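Local structure of SusD superfamily protein (Bacteroides fragilis, 3L22) at residues K44-F49 against V322-Y327; Y128-N133 against K207-M212; S147-L152 against Q430-L435. The protein probably binds glycans at the outer membrane, as SusD-family lipoproteins do, and carries zinc ions in the crystal. All blocks are in the same frame, centred on the assembly; numbering follows the deposited sequence.

Overall arrangement
The three contacts lie in a SusD-type chain rich in helix and join parts far apart in sequence. Contact 1 is near the centre of the chain, and contact 2, nested inside the loop that contact 1 closes, lies about 13 Å from it between centres. The two touch: Phe49 packs on Tyr130, and Phe325 lies against Arg209. Contact 3 is more peripheral, its centre about 19 Å from that of contact 2 and 24 Å from that of contact 1. Tyr128 OH to Arg151 O and Asn132 OD1 to Ser147 OG, probable hydrogen bonds of 2.8 Å each, tie contact 3 to contact 2. The side chain of Arg151 is about 11 Å from a zinc ion.

Contact 1: residues K44-F49 against V322-Y327; sequences KSYLVF and VPIFRY. With EDO (1,2-ethanediol), chain B.
Tyr46 reaches from helix 44-52 to the bulged strand 322-326, half of a two-stranded antiparallel sheet with strand 249-253, and so joins the N-terminal helical part of this SusD-type fold to a short beta element near the centre of the chain. Its CB points toward the strand, and CG, set anti to the backbone N (chi1 -176°), sends the ring straight out to it. From CG onward the methyl CG1 of Val322 lies over one face of the ring, near its centre, 3.4 Å from the centroid of the Tyr46 ring and 14° off the normal, a CH-pi contact. The methyl is slightly nearer the CD1-CE1 side; the shortest approach, Val322 CG1 to Tyr46 CE1, is 3.4 Å. Val322 brings it there from the opposite direction, with CG1 itself anti to the backbone N. Tyr46 CE1 is also 3.9 Å from Ile324 CD1, the two side chains running past each other in opposite directions. Tyr46 OH lies 3.5 Å from Pro323 CD, with CG of the same proline equally close, the proline crossing the tyrosine at about a right angle. At the tip, the hydroxyl donates to a backbone carbonyl, Tyr46 OH to Pro323 O at 2.8 Å, with the acceptor at the ring edge near its plane. Around the contact, Leu267 and Glu392 also touch Tyr46, while Ile324 packs on Phe251 and Leu253 of the partner strand. A classic beta bulge places Ile324 and Phe325 against the single residue Phe251, and the chain bends at Ile324. Past this bend, Tyr327 OH shares a 3.2 Å hydrogen bond with O2 of an ethanediol. Back at Tyr46, the hydroxyl donor stands 26° out of the Pro323 carbonyl plane.

Contact 2: residues Y128-N133 against K207-M212; sequences YYYLNN and KMRVYM. With EDO (1,2-ethanediol), chain Z.
Two helices of the SusD-type helical core, 113-131 and 200-213, face each other here through Tyr129 and Arg209, with two waters adding to one weak direct bond. In Tyr129, chi1 of 165° swings the ring away from its own backbone N and over to helix 200-213, while Arg209, extended from CG to NE, runs across it. The two cross at about a right angle, with ring and guanidinium planes 57° apart. The phenol oxygen therefore touches the arginine in two places: Tyr129 OH lies 3.1 Å from Arg209 CD, and it also receives a weak hydrogen bond from NH1 of Arg209 at 3.4 Å, the oxygen lying at the guanidinium edge, near its plane. The stronger polar partner of Arg209 is Glu329 of helix 327-339, which forms a salt bridge with NE. Val210 slides past in the opposite direction, its CG2 4.1 Å from Tyr129 CD1, and continues onto Tyr172 and Ile175 of helix 168-178. Two waters extend the polar network. The first, in the plane of the Tyr129 ring at its edge, is 2.7 Å from Tyr129 OH and donates to Arg209 O, linking the phenol to the backbone of the second helix. The second bridges Tyr130 OH to NH1 of Arg209, from which it accepts at 3.0 Å; it lies in the planes of both the Tyr130 ring and the guanidinium. NH1 is thus shared between a water and a phenol. Ile397 of helix 395-401 also packs against both tyrosines. Further along, Lys207 NZ donates to O1 of an ethanediol at 2.8 Å. Asn133 ND2 lies over one face of the Tyr129 ring, toward its rim, and donates to Tyr129 O at 2.8 Å from above the carbonyl plane.

Contact 3: residues S147-L152 against Q430-L435; sequences SVPLRL and QVELLL
Arg151 and Glu432 approach from opposite directions, joining the loop that follows helix 113-131 to the short helix 430-435. NH2 of Arg151 donates to OE2 of Glu432 at 3.0 Å, with an N-H...O angle of 149°, and the opposite charges make the bond a salt bridge. The carboxylate oxygen lies almost in the guanidinium plane and uses its syn lone pair, yet the two flat groups are twisted 53° apart, so the carboxylate does not lie flat against the guanidinium edge and a single direct bond joins them. A water supplies the second link: it accepts from NE of Arg151 at 2.9 Å and donates to OE1 of Glu432 at 2.7 Å, closing a ring of bonds between the two charged groups. In the chain as a whole, this couples a loop of the N-terminal helical part of the SusD-type fold to a helix close to the C-terminus, nearly 280 residues later. Each charged group has further partners. Asn161 O is the stronger acceptor for Arg151 NH2, and Asn160 O takes a weak bond from NH1; on the other side, Asn436 ND2 reaches OE2 of Glu432, and Trp85 NE1 gives OE1 a second donor beside the water. Both carboxylate oxygens thus have two donors each, an environment that would probably favour the charged form of the glutamate. The Glu432 chain bends at chi2 (70°), turning its carboxylate toward Arg151, which runs extended from CG to NE. Pro149 packs alongside: its CB lies over one face of the Arg151 guanidinium, offset toward the rim, and its CG comes within 3.6 Å of OE2 of Glu432. The carbonyl oxygen of Pro149 accepts from Tyr89 OH.

Contact 1: residues K44-F49 against V322-Y327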
loop_
_atom_site.group_PDB
_atom_site.type_symbol
_atom_site.label_atom_id
_atom_site.label_comp_id
_atom_site.label_asym_id
_atom_site.label_seq_id
_atom_site.Cartn_x
_atom_site.Cartn_y
_atom_site.Cartn_z
ATOM N N LYS A 44 -7.803 -0.842 8.901
ATOM C CA LYS A 44 -8.362 0.451 8.512
ATOM C C LYS A 44 -7.404 1.348 7.714
ATOM O O LYS A 44 -7.873 2.087 6.849
ATOM C CB LYS A 44 -8.904 1.218 9.747
ATOM C CG LYS A 44 -10.241 0.629 10.267
ATOM C CD LYS A 44 -10.823 1.385 11.460
ATOM C CE LYS A 44 -11.336 2.775 11.067
ATOM N NZ LYS A 44 -11.768 3.502 12.253
ATOM N N SER A 45 -6.109 1.329 8.004
ATOM C CA SER A 45 -5.153 2.200 7.277
ATOM C C SER A 45 -4.865 1.741 5.858
ATOM O O SER A 45 -4.531 2.562 4.981
ATOM C CB SER A 45 -3.876 2.459 8.094
ATOM O OG SER A 45 -4.218 3.118 9.335
ATOM N N TYR A 46 -5.113 0.465 5.557
ATOM C CA TYR A 46 -5.090 0.014 4.176
ATOM C C TYR A 46 -6.371 0.431 3.472
ATOM O O TYR A 46 -6.336 0.940 2.354
ATOM C CB TYR A 46 -4.986 -1.494 4.183
ATOM C CG TYR A 46 -4.843 -2.288 2.887
ATOM C CD1 TYR A 46 -3.596 -2.567 2.357
ATOM C CD2 TYR A 46 -5.942 -2.827 2.260
ATOM C CE1 TYR A 46 -3.438 -3.364 1.226
ATOM C CE2 TYR A 46 -5.813 -3.633 1.126
ATOM C CZ TYR A 46 -4.554 -3.918 0.638
ATOM O OH TYR A 46 -4.429 -4.782 -0.414
ATOM N N LEU A 47 -7.506 0.228 4.145
ATOM C CA LEU A 47 -8.796 0.673 3.653
ATOM C C LEU A 47 -8.818 2.180 3.354
ATOM O O LEU A 47 -9.521 2.620 2.438
ATOM C CB LEU A 47 -9.906 0.331 4.663
ATOM C CG LEU A 47 -10.271 -1.155 4.700
ATOM C CD1 LEU A 47 -10.803 -1.606 6.078
ATOM C CD2 LEU A 47 -11.225 -1.497 3.568
ATOM N N VAL A 48 -8.052 2.959 4.127
ATOM C CA VAL A 48 -7.902 4.379 3.882
ATOM C C VAL A 48 -7.532 4.678 2.437
ATOM O O VAL A 48 -8.109 5.581 1.846
ATOM C CB VAL A 48 -6.877 5.033 4.864
ATOM C CG1 VAL A 48 -6.271 6.325 4.274
ATOM C CG2 VAL A 48 -7.552 5.264 6.185
ATOM N N PHE A 49 -6.607 3.910 1.862
ATOM C CA PHE A 49 -6.168 4.191 0.489
ATOM C C PHE A 49 -7.221 3.882 -0.581
ATOM O O PHE A 49 -7.247 4.569 -1.611
ATOM C CB PHE A 49 -4.778 3.610 0.219
ATOM C CG PHE A 49 -3.743 4.218 1.121
ATOM C CD1 PHE A 49 -3.327 5.541 0.924
ATOM C CD2 PHE A 49 -3.253 3.529 2.213
ATOM C CE1 PHE A 49 -2.399 6.142 1.776
ATOM C CE2 PHE A 49 -2.317 4.129 3.066
ATOM C CZ PHE A 49 -1.898 5.438 2.837
ATOM N N VAL A 322 -3.834 -9.675 3.707
ATOM C CA VAL A 322 -3.824 -8.385 3.080
ATOM C C VAL A 322 -2.641 -8.376 2.112
ATOM O O VAL A 322 -1.486 -8.475 2.534
ATOM C CB VAL A 322 -3.717 -7.274 4.130
ATOM C CG1 VAL A 322 -3.674 -5.836 3.480
ATOM C CG2 VAL A 322 -4.908 -7.423 5.118
ATOM N N PRO A 323 -2.913 -8.317 0.796
ATOM C CA PRO A 323 -1.870 -8.305 -0.221
ATOM C C PRO A 323 -1.259 -6.905 -0.421
ATOM O O PRO A 323 -1.965 -5.947 -0.825
ATOM C CB PRO A 323 -2.626 -8.741 -1.463
ATOM C CG PRO A 323 -3.986 -8.171 -1.292
ATOM C CD PRO A 323 -4.257 -8.199 0.188
ATOM N N ILE A 324 0.028 -6.765 -0.125
ATOM C CA ILE A 324 0.723 -5.475 -0.281
ATOM C C ILE A 324 1.300 -5.368 -1.698
ATOM O O ILE A 324 1.007 -4.424 -2.399
ATOM C CB ILE A 324 1.821 -5.306 0.795
ATOM C CG1 ILE A 324 1.197 -5.381 2.216
ATOM C CG2 ILE A 324 2.623 -4.023 0.612
ATOM C CD1 ILE A 324 0.128 -4.344 2.541
ATOM N N PHE A 325 2.126 -6.330 -2.092
ATOM C CA PHE A 325 2.715 -6.393 -3.418
ATOM C C PHE A 325 2.432 -7.744 -4.055
ATOM O O PHE A 325 2.707 -8.805 -3.447
ATOM C CB PHE A 325 4.249 -6.256 -3.356
ATOM C CG PHE A 325 4.746 -5.012 -2.678
ATOM C CD1 PHE A 325 4.240 -3.758 -3.003
ATOM C CD2 PHE A 325 5.782 -5.096 -1.744
ATOM C CE1 PHE A 325 4.728 -2.632 -2.403
ATOM C CE2 PHE A 325 6.265 -3.982 -1.134
ATOM C CZ PHE A 325 5.743 -2.737 -1.457
ATOM N N ARG A 326 1.927 -7.722 -5.283
ATOM C CA ARG A 326 1.867 -8.920 -6.111
ATOM C C ARG A 326 2.324 -8.616 -7.523
ATOM O O ARG A 326 2.411 -7.434 -7.937
ATOM C CB ARG A 326 0.467 -9.564 -6.052
ATOM C CG ARG A 326 -0.665 -8.786 -6.548
ATOM C CD ARG A 326 -1.961 -9.553 -6.308
ATOM N NE ARG A 326 -3.164 -8.791 -6.568
ATOM C CZ ARG A 326 -3.761 -8.627 -7.764
ATOM N NH1 ARG A 326 -3.278 -9.155 -8.887
ATOM N NH2 ARG A 326 -4.882 -7.914 -7.849
ATOM N N TYR A 327 2.632 -9.674 -8.269
ATOM C CA TYR A 327 3.327 -9.514 -9.536
ATOM C C TYR A 327 2.566 -8.752 -10.630
ATOM O O TYR A 327 3.203 -8.136 -11.477
ATOM C CB TYR A 327 3.804 -10.880 -10.038
ATOM C CG TYR A 327 4.737 -10.839 -11.225
ATOM C CD1 TYR A 327 5.910 -10.089 -11.208
ATOM C CD2 TYR A 327 4.467 -11.602 -12.356
ATOM C CE1 TYR A 327 6.733 -10.031 -12.322
ATOM C CE2 TYR A 327 5.311 -11.591 -13.462
ATOM C CZ TYR A 327 6.435 -10.815 -13.433
ATOM O OH TYR A 327 7.244 -10.838 -14.522
HETATM C C1 EDO B . 10.544 -8.277 -17.072
HETATM O O1 EDO B . 11.878 -7.763 -16.930
HETATM C C2 EDO B . 9.526 -7.449 -16.286
HETATM O O2 EDO B . 8.801 -8.138 -15.220
#

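Contact 2: residues Y128-N133 against K207-M212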
loop_
_atom_site.group_PDB
_atom_site.type_symbol
_atom_site.label_atom_id
_atom_site.label_comp_id
_atom_site.label_asym_id
_atom_site.label_seq_id
_atom_site.Cartn_x
_atom_site.Cartn_y
_atom_site.Cartn_z
ATOM N N TYR A 128 7.044 4.567 6.958
ATOM C CA TYR A 128 7.264 5.935 6.467
ATOM C C TYR A 128 6.644 6.174 5.092
ATOM O O TYR A 128 6.158 7.277 4.813
ATOM C CB TYR A 128 8.761 6.305 6.464
ATOM C CG TYR A 128 9.236 6.757 7.822
ATOM C CD1 TYR A 128 8.737 7.933 8.384
ATOM C CD2 TYR A 128 10.152 6.005 8.575
ATOM C CE1 TYR A 128 9.129 8.362 9.635
ATOM C CE2 TYR A 128 10.568 6.447 9.854
ATOM C CZ TYR A 128 10.041 7.625 10.369
ATOM O OH TYR A 128 10.381 8.083 11.609
ATOM N N TYR A 129 6.672 5.160 4.225
ATOM C CA TYR A 129 6.103 5.301 2.900
ATOM C C TYR A 129 4.596 5.621 2.948
ATOM O O TYR A 129 4.101 6.499 2.226
ATOM C CB TYR A 129 6.376 4.020 2.068
ATOM C CG TYR A 129 5.542 3.923 0.830
ATOM C CD1 TYR A 129 5.947 4.538 -0.350
ATOM C CD2 TYR A 129 4.365 3.210 0.821
ATOM C CE1 TYR A 129 5.196 4.462 -1.504
ATOM C CE2 TYR A 129 3.576 3.129 -0.348
ATOM C CZ TYR A 129 4.001 3.745 -1.497
ATOM O OH TYR A 129 3.258 3.659 -2.659
ATOM N N TYR A 130 3.869 4.885 3.788
ATOM C CA TYR A 130 2.445 5.157 3.936
ATOM C C TYR A 130 2.157 6.541 4.573
ATOM O O TYR A 130 1.270 7.249 4.097
ATOM C CB TYR A 130 1.743 4.006 4.655
ATOM C CG TYR A 130 1.609 2.762 3.780
ATOM C CD1 TYR A 130 0.892 2.806 2.592
ATOM C CD2 TYR A 130 2.161 1.550 4.171
ATOM C CE1 TYR A 130 0.735 1.679 1.799
ATOM C CE2 TYR A 130 2.033 0.420 3.391
ATOM C CZ TYR A 130 1.301 0.481 2.214
ATOM O OH TYR A 130 1.153 -0.627 1.431
ATOM N N LEU A 131 2.938 6.957 5.563
ATOM C CA LEU A 131 2.797 8.303 6.120
ATOM C C LEU A 131 3.048 9.377 5.040
ATOM O O LEU A 131 2.329 10.385 4.968
ATOM C CB LEU A 131 3.739 8.514 7.299
ATOM C CG LEU A 131 3.569 7.675 8.574
ATOM C CD1 LEU A 131 4.699 7.999 9.549
ATOM C CD2 LEU A 131 2.151 7.941 9.197
ATOM N N ASN A 132 3.988 9.103 4.137
ATOM C CA ASN A 132 4.373 10.060 3.107
ATOM C C ASN A 132 3.296 10.200 2.030
ATOM O O ASN A 132 3.401 11.075 1.182
ATOM C CB ASN A 132 5.696 9.653 2.424
ATOM C CG ASN A 132 6.641 10.823 2.187
ATOM O OD1 ASN A 132 6.600 11.818 2.902
ATOM N ND2 ASN A 132 7.523 10.691 1.170
ATOM N N ASN A 133 2.319 9.294 2.028
ATOM C CA ASN A 133 1.189 9.344 1.101
ATOM C C ASN A 133 -0.125 9.772 1.756
ATOM O O ASN A 133 -1.204 9.597 1.149
ATOM C CB ASN A 133 1.045 7.984 0.416
ATOM C CG ASN A 133 2.071 7.776 -0.674
ATOM O OD1 ASN A 133 1.910 8.321 -1.774
ATOM N ND2 ASN A 133 3.140 7.016 -0.380
ATOM N N LYS A 207 10.988 0.170 -3.475
ATOM C CA LYS A 207 11.938 1.064 -4.100
ATOM C C LYS A 207 11.336 1.549 -5.435
ATOM O O LYS A 207 11.337 2.734 -5.728
ATOM C CB LYS A 207 13.245 0.317 -4.309
ATOM C CG LYS A 207 14.424 1.128 -4.761
ATOM C CD LYS A 207 15.737 0.293 -4.841
ATOM C CE LYS A 207 16.247 -0.186 -3.498
ATOM N NZ LYS A 207 17.669 -0.657 -3.548
HETATM N N MSE A 208 10.734 0.652 -6.198
HETATM C CA MSE A 208 10.087 1.083 -7.411
HETATM C C MSE A 208 8.976 2.097 -7.153
HETATM O O MSE A 208 8.918 3.107 -7.848
HETATM C CB MSE A 208 9.541 -0.075 -8.220
HETATM C CG MSE A 208 8.804 0.410 -9.459
HETATM SE SE MSE A 208 8.493 -0.938 -10.842
HETATM C CE MSE A 208 7.800 -2.118 -9.756
ATOM N N ARG A 209 8.105 1.832 -6.178
ATOM C CA ARG A 209 7.055 2.773 -5.849
ATOM C C ARG A 209 7.597 4.140 -5.469
ATOM O O ARG A 209 7.044 5.163 -5.877
ATOM C CB ARG A 209 6.166 2.253 -4.712
ATOM C CG ARG A 209 5.263 1.103 -5.122
ATOM C CD ARG A 209 4.086 1.056 -4.155
ATOM N NE ARG A 209 3.180 -0.074 -4.255
ATOM C CZ ARG A 209 2.144 -0.266 -3.452
ATOM N NH1 ARG A 209 1.856 0.615 -2.482
ATOM N NH2 ARG A 209 1.371 -1.320 -3.622
ATOM N N VAL A 210 8.662 4.157 -4.686
ATOM C CA VAL A 210 9.249 5.395 -4.266
ATOM C C VAL A 210 9.794 6.150 -5.475
ATOM O O VAL A 210 9.531 7.328 -5.641
ATOM C CB VAL A 210 10.345 5.169 -3.201
ATOM C CG1 VAL A 210 11.197 6.423 -2.989
ATOM C CG2 VAL A 210 9.691 4.722 -1.885
ATOM N N TYR A 211 10.578 5.481 -6.314
ATOM C CA TYR A 211 11.128 6.161 -7.471
ATOM C C TYR A 211 10.044 6.650 -8.427
ATOM O O TYR A 211 10.167 7.742 -8.975
ATOM C CB TYR A 211 12.171 5.307 -8.187
ATOM C CG TYR A 211 13.559 5.283 -7.547
ATOM C CD1 TYR A 211 14.221 6.463 -7.199
ATOM C CD2 TYR A 211 14.233 4.076 -7.333
ATOM C CE1 TYR A 211 15.514 6.445 -6.671
ATOM C CE2 TYR A 211 15.527 4.060 -6.810
ATOM C CZ TYR A 211 16.146 5.234 -6.461
ATOM O OH TYR A 211 17.431 5.241 -5.963
HETATM N N MSE A 212 8.955 5.912 -8.591
HETATM C CA MSE A 212 7.843 6.430 -9.417
HETATM C C MSE A 212 7.248 7.713 -8.856
HETATM O O MSE A 212 6.927 8.639 -9.620
HETATM C CB MSE A 212 6.748 5.384 -9.596
HETATM C CG MSE A 212 7.204 4.254 -10.453
HETATM SE SE MSE A 212 5.853 2.840 -10.526
HETATM C CE MSE A 212 4.645 3.567 -11.680
HETATM C C1 EDO Z . 19.558 2.778 -3.974
HETATM O O1 EDO Z . 19.314 1.465 -4.460
HETATM C C2 EDO Z . 18.708 3.229 -2.813
HETATM O O2 EDO Z . 17.906 2.229 -2.210
HETATM O O HOH W 1 4.142 5.325 -4.549
HETATM O O HOH W 2 -0.458 -0.252 -0.786
#

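Contact 3: residues S147-L152 against Q430-L435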
loop_
_atom_site.group_PDB
_atom_site.type_symbol
_atom_site.label_atom_id
_atom_site.label_comp_id
_atom_site.label_asym_id
_atom_site.label_seq_id
_atom_site.Cartn_x
_atom_site.Cartn_y
_atom_site.Cartn_z
ATOM N N SER A 147 6.290 16.946 5.522
ATOM C CA SER A 147 5.648 15.667 5.712
ATOM C C SER A 147 5.537 15.362 7.196
ATOM O O SER A 147 4.608 15.850 7.832
ATOM C CB SER A 147 6.377 14.588 4.914
ATOM O OG SER A 147 5.804 13.309 5.131
ATOM N N VAL A 148 6.470 14.587 7.760
ATOM C CA VAL A 148 6.317 14.052 9.114
ATOM C C VAL A 148 7.694 14.084 9.811
ATOM O O VAL A 148 8.710 14.165 9.135
ATOM C CB VAL A 148 5.739 12.622 9.093
ATOM C CG1 VAL A 148 4.330 12.556 8.406
ATOM C CG2 VAL A 148 6.718 11.614 8.473
ATOM N N PRO A 149 7.735 14.039 11.165
ATOM C CA PRO A 149 9.015 13.884 11.870
ATOM C C PRO A 149 9.712 12.584 11.537
ATOM O O PRO A 149 9.065 11.512 11.554
ATOM C CB PRO A 149 8.607 13.869 13.341
ATOM C CG PRO A 149 7.224 14.564 13.359
ATOM C CD PRO A 149 6.604 14.182 12.097
ATOM N N LEU A 150 11.009 12.683 11.235
ATOM C CA LEU A 150 11.786 11.537 10.857
ATOM C C LEU A 150 12.430 10.994 12.143
ATOM O O LEU A 150 13.546 11.357 12.489
ATOM C CB LEU A 150 12.828 11.918 9.789
ATOM C CG LEU A 150 13.699 10.803 9.199
ATOM C CD1 LEU A 150 12.886 9.539 8.845
ATOM C CD2 LEU A 150 14.422 11.325 7.956
ATOM N N ARG A 151 11.693 10.150 12.857
ATOM C CA ARG A 151 12.161 9.579 14.132
ATOM C C ARG A 151 12.912 8.270 13.871
ATOM O O ARG A 151 12.323 7.292 13.409
ATOM C CB ARG A 151 10.972 9.333 15.067
ATOM C CG ARG A 151 10.079 10.568 15.262
ATOM C CD ARG A 151 9.093 10.413 16.386
ATOM N NE ARG A 151 8.304 11.623 16.603
ATOM C CZ ARG A 151 8.701 12.689 17.285
ATOM N NH1 ARG A 151 9.899 12.747 17.878
ATOM N NH2 ARG A 151 7.862 13.713 17.403
ATOM N N LEU A 152 14.209 8.270 14.173
ATOM C CA LEU A 152 15.077 7.139 13.898
ATOM C C LEU A 152 15.850 6.604 15.109
ATOM O O LEU A 152 16.584 5.649 14.974
ATOM C CB LEU A 152 16.033 7.491 12.748
ATOM C CG LEU A 152 15.376 7.817 11.405
ATOM C CD1 LEU A 152 16.453 8.348 10.407
ATOM C CD2 LEU A 152 14.624 6.615 10.816
ATOM N N GLN A 430 -4.016 15.820 16.246
ATOM C CA GLN A 430 -3.955 16.354 17.616
ATOM C C GLN A 430 -3.054 15.545 18.565
ATOM O O GLN A 430 -2.395 16.146 19.412
ATOM C CB GLN A 430 -5.365 16.449 18.211
ATOM C CG GLN A 430 -5.480 17.020 19.643
ATOM C CD GLN A 430 -5.066 18.497 19.764
ATOM O OE1 GLN A 430 -4.665 19.151 18.783
ATOM N NE2 GLN A 430 -5.184 19.031 20.979
ATOM N N VAL A 431 -3.016 14.212 18.425
ATOM C CA VAL A 431 -2.137 13.408 19.295
ATOM C C VAL A 431 -0.684 13.879 19.204
ATOM O O VAL A 431 -0.010 13.989 20.209
ATOM C CB VAL A 431 -2.216 11.878 19.031
ATOM C CG1 VAL A 431 -3.539 11.347 19.484
ATOM C CG2 VAL A 431 -1.957 11.535 17.559
ATOM N N GLU A 432 -0.222 14.212 18.005
ATOM C CA GLU A 432 1.118 14.747 17.829
ATOM C C GLU A 432 1.223 16.200 18.306
ATOM O O GLU A 432 2.201 16.576 18.995
ATOM C CB GLU A 432 1.524 14.636 16.354
ATOM C CG GLU A 432 2.936 15.102 15.998
ATOM C CD GLU A 432 4.064 14.203 16.512
ATOM O OE1 GLU A 432 3.795 13.101 17.012
ATOM O OE2 GLU A 432 5.238 14.608 16.384
ATOM N N LEU A 433 0.233 17.019 17.959
ATOM C CA LEU A 433 0.296 18.454 18.254
ATOM C C LEU A 433 0.407 18.727 19.752
ATOM O O LEU A 433 1.062 19.688 20.148
ATOM C CB LEU A 433 -0.918 19.191 17.673
ATOM C CG LEU A 433 -1.127 19.216 16.144
ATOM C CD1 LEU A 433 -2.383 20.058 15.882
ATOM C CD2 LEU A 433 0.087 19.778 15.407
ATOM N N LEU A 434 -0.202 17.871 20.573
ATOM C CA LEU A 434 -0.123 17.987 22.029
ATOM C C LEU A 434 1.295 17.774 22.563
ATOM O O LEU A 434 1.691 18.444 23.486
ATOM C CB LEU A 434 -1.096 17.009 22.718
ATOM C CG LEU A 434 -2.605 17.353 22.644
ATOM C CD1 LEU A 434 -3.473 16.140 23.013
ATOM C CD2 LEU A 434 -2.956 18.562 23.531
ATOM N N LEU A 435 2.053 16.874 21.950
ATOM C CA LEU A 435 3.379 16.479 22.443
ATOM C C LEU A 435 4.558 17.127 21.722
ATOM O O LEU A 435 5.643 17.172 22.295
ATOM C CB LEU A 435 3.554 14.964 22.285
ATOM C CG LEU A 435 2.600 14.071 23.068
ATOM C CD1 LEU A 435 2.828 12.624 22.636
ATOM C CD2 LEU A 435 2.789 14.255 24.568
HETATM O O HOH W 3 5.569 11.398 15.787
#